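Local atomic coordinates of Ras GTPase-activating-like protein rng2 (PDB entry 1P5S), a protein that binds actin filaments through its calponin-homology domain and is required to build the contractile F-actin ring at the division site. Residues C55-A60 / K148-I153. Numbering follows the deposited sequence.
Sequences CRVDEA and KVIYCI. With HG (mercury (II) ion), chain B.
Ile150 meets segment 55-60 with both of its branches: a chi1 of -62° sets CG2 trans to its own backbone N and points it at the turn Arg56-Ala60, while CG1 swings off to Val57. Ile153, with nearly the same chi1 (-67°), presents its CG2 in the same way one turn on. Between these two methyls sits Ala60, whose CB lies 4.0 Å from Ile150 CG2 and equally 4.0 Å from Ile153 CG2. Nearly one turn before Ala60, the Val57 and Ile150 side chains cross at a slant, with Val57 CG2 4.1 Å from Ile150 CG1. Ile150 CG2 also rests 3.8 Å from Arg56 O, a carbonyl that already accepts the bond from Ala60 N within its helix and a second one from His154 NE2. No hydrogen bond spans the two segments; the join is aliphatic, with the short Ala60 side chain facing two branched ones. Of the Arg56 side chain, CB comes loosely near Ile150 CG2, while the guanidinium leads away toward Glu59, a long pairing of charges alone. On the far side of segment 148-153, Cys152 SG binds a mercury ion at 2.4 Å, together with Phe133 O and a water. The segment axes pass 9.4 Å apart at 48°, joining helices 46-67 and 146-162 in the buried core of the all-alpha calponin-homology fold, where helix 78-82 adds Phe78 against Val57, Glu79 against Val57 and Ile150, and Leu82 against Ile153.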
loop_
_atom_site.group_PDB
_atom_site.type_symbol
_atom_site.label_atom_id
_atom_site.label_comp_id
_atom_site.label_asym_id
_atom_site.label_seq_id
_atom_site.Cartn_x
_atom_site.Cartn_y
_atom_site.Cartn_z
ATOM N N CYS A 55 -4.361 11.104 0.744
ATOM C CA CYS A 55 -3.466 11.315 1.876
ATOM C C CYS A 55 -3.064 9.984 2.530
ATOM O O CYS A 55 -1.932 9.837 2.986
ATOM C CB CYS A 55 -4.100 12.252 2.906
ATOM S SG CYS A 55 -3.959 14.008 2.457
ATOM N N ARG A 56 -3.985 9.022 2.554
ATOM C CA ARG A 56 -3.721 7.703 3.134
ATOM C C ARG A 56 -2.692 6.969 2.285
ATOM O O ARG A 56 -1.783 6.314 2.805
ATOM C CB ARG A 56 -5.008 6.868 3.205
ATOM C CG ARG A 56 -6.122 7.490 4.032
ATOM C CD ARG A 56 -5.697 7.753 5.467
ATOM N NE ARG A 56 -6.537 8.758 6.102
ATOM C CZ ARG A 56 -6.600 10.030 5.716
ATOM N NH1 ARG A 56 -5.867 10.455 4.698
ATOM N NH2 ARG A 56 -7.399 10.881 6.346
ATOM N N VAL A 57 -2.851 7.081 0.970
ATOM C CA VAL A 57 -1.925 6.474 0.029
ATOM C C VAL A 57 -0.550 7.119 0.203
ATOM O O VAL A 57 0.462 6.428 0.246
ATOM C CB VAL A 57 -2.414 6.670 -1.429
ATOM C CG1 VAL A 57 -1.396 6.116 -2.416
ATOM C CG2 VAL A 57 -3.767 5.990 -1.619
ATOM N N ASP A 58 -0.523 8.444 0.335
ATOM C CA ASP A 58 0.734 9.165 0.510
ATOM C C ASP A 58 1.442 8.758 1.803
ATOM O O ASP A 58 2.670 8.634 1.834
ATOM C CB ASP A 58 0.483 10.678 0.477
ATOM C CG ASP A 58 1.759 11.476 0.274
ATOM O OD1 ASP A 58 2.386 11.860 1.282
ATOM O OD2 ASP A 58 2.163 11.719 -0.890
ATOM N N GLU A 59 0.666 8.544 2.864
ATOM C CA GLU A 59 1.213 8.125 4.158
ATOM C C GLU A 59 1.809 6.724 4.074
ATOM O O GLU A 59 2.874 6.457 4.634
ATOM C CB GLU A 59 0.120 8.141 5.224
ATOM C CG GLU A 59 -0.305 9.532 5.636
ATOM C CD GLU A 59 -1.698 9.570 6.226
ATOM O OE1 GLU A 59 -2.220 8.501 6.630
ATOM O OE2 GLU A 59 -2.269 10.678 6.291
ATOM N N ALA A 60 1.121 5.833 3.370
ATOM C CA ALA A 60 1.601 4.470 3.214
ATOM C C ALA A 60 2.891 4.479 2.396
ATOM O O ALA A 60 3.862 3.796 2.737
ATOM C CB ALA A 60 0.543 3.608 2.526
ATOM N N LYS A 148 -7.667 -1.478 -0.073
ATOM C CA LYS A 148 -7.509 -2.493 0.966
ATOM C C LYS A 148 -6.018 -2.760 1.181
ATOM O O LYS A 148 -5.560 -2.947 2.313
ATOM C CB LYS A 148 -8.216 -3.790 0.550
ATOM C CG LYS A 148 -8.361 -4.830 1.655
ATOM C CD LYS A 148 -9.301 -4.338 2.746
ATOM C CE LYS A 148 -9.438 -5.346 3.891
ATOM N NZ LYS A 148 -8.235 -5.403 4.775
ATOM N N VAL A 149 -5.266 -2.785 0.081
ATOM C CA VAL A 149 -3.818 -2.973 0.137
ATOM C C VAL A 149 -3.200 -1.842 0.955
ATOM O O VAL A 149 -2.351 -2.079 1.811
ATOM C CB VAL A 149 -3.193 -2.955 -1.276
ATOM C CG1 VAL A 149 -1.686 -3.189 -1.188
ATOM C CG2 VAL A 149 -3.840 -4.027 -2.148
ATOM N N ILE A 150 -3.644 -0.616 0.693
ATOM C CA ILE A 150 -3.142 0.553 1.413
ATOM C C ILE A 150 -3.500 0.454 2.891
ATOM O O ILE A 150 -2.685 0.766 3.767
ATOM C CB ILE A 150 -3.731 1.859 0.832
ATOM C CG1 ILE A 150 -3.310 2.021 -0.637
ATOM C CG2 ILE A 150 -3.290 3.070 1.662
ATOM C CD1 ILE A 150 -1.809 2.089 -0.848
ATOM N N TYR A 151 -4.729 0.028 3.158
ATOM C CA TYR A 151 -5.213 -0.143 4.524
ATOM C C TYR A 151 -4.357 -1.205 5.208
ATOM O O TYR A 151 -4.018 -1.087 6.383
ATOM C CB TYR A 151 -6.678 -0.590 4.503
ATOM C CG TYR A 151 -7.227 -0.974 5.861
ATOM C CD1 TYR A 151 -7.500 -0.005 6.825
ATOM C CD2 TYR A 151 -7.475 -2.314 6.180
ATOM C CE1 TYR A 151 -8.005 -0.354 8.077
ATOM C CE2 TYR A 151 -7.980 -2.678 7.431
ATOM C CZ TYR A 151 -8.241 -1.686 8.371
ATOM O OH TYR A 151 -8.751 -2.025 9.601
ATOM N N CYS A 152 -4.008 -2.238 4.450
ATOM C CA CYS A 152 -3.192 -3.332 4.954
ATOM C C CYS A 152 -1.818 -2.803 5.356
ATOM O O CYS A 152 -1.292 -3.161 6.416
ATOM C CB CYS A 152 -3.055 -4.418 3.880
ATOM S SG CYS A 152 -1.894 -5.764 4.260
ATOM N N ILE A 153 -1.249 -1.942 4.515
ATOM C CA ILE A 153 0.054 -1.370 4.803
ATOM C C ILE A 153 -0.043 -0.500 6.056
ATOM O O ILE A 153 0.864 -0.508 6.893
ATOM C CB ILE A 153 0.602 -0.553 3.595
ATOM C CG1 ILE A 153 0.894 -1.496 2.426
ATOM C CG2 ILE A 153 1.892 0.171 3.977
ATOM C CD1 ILE A 153 1.135 -0.784 1.107
HETATM HG HG HG B . -1.910 -6.138 6.583
HETATM O O HOH W 1 -1.336 -6.229 8.761
#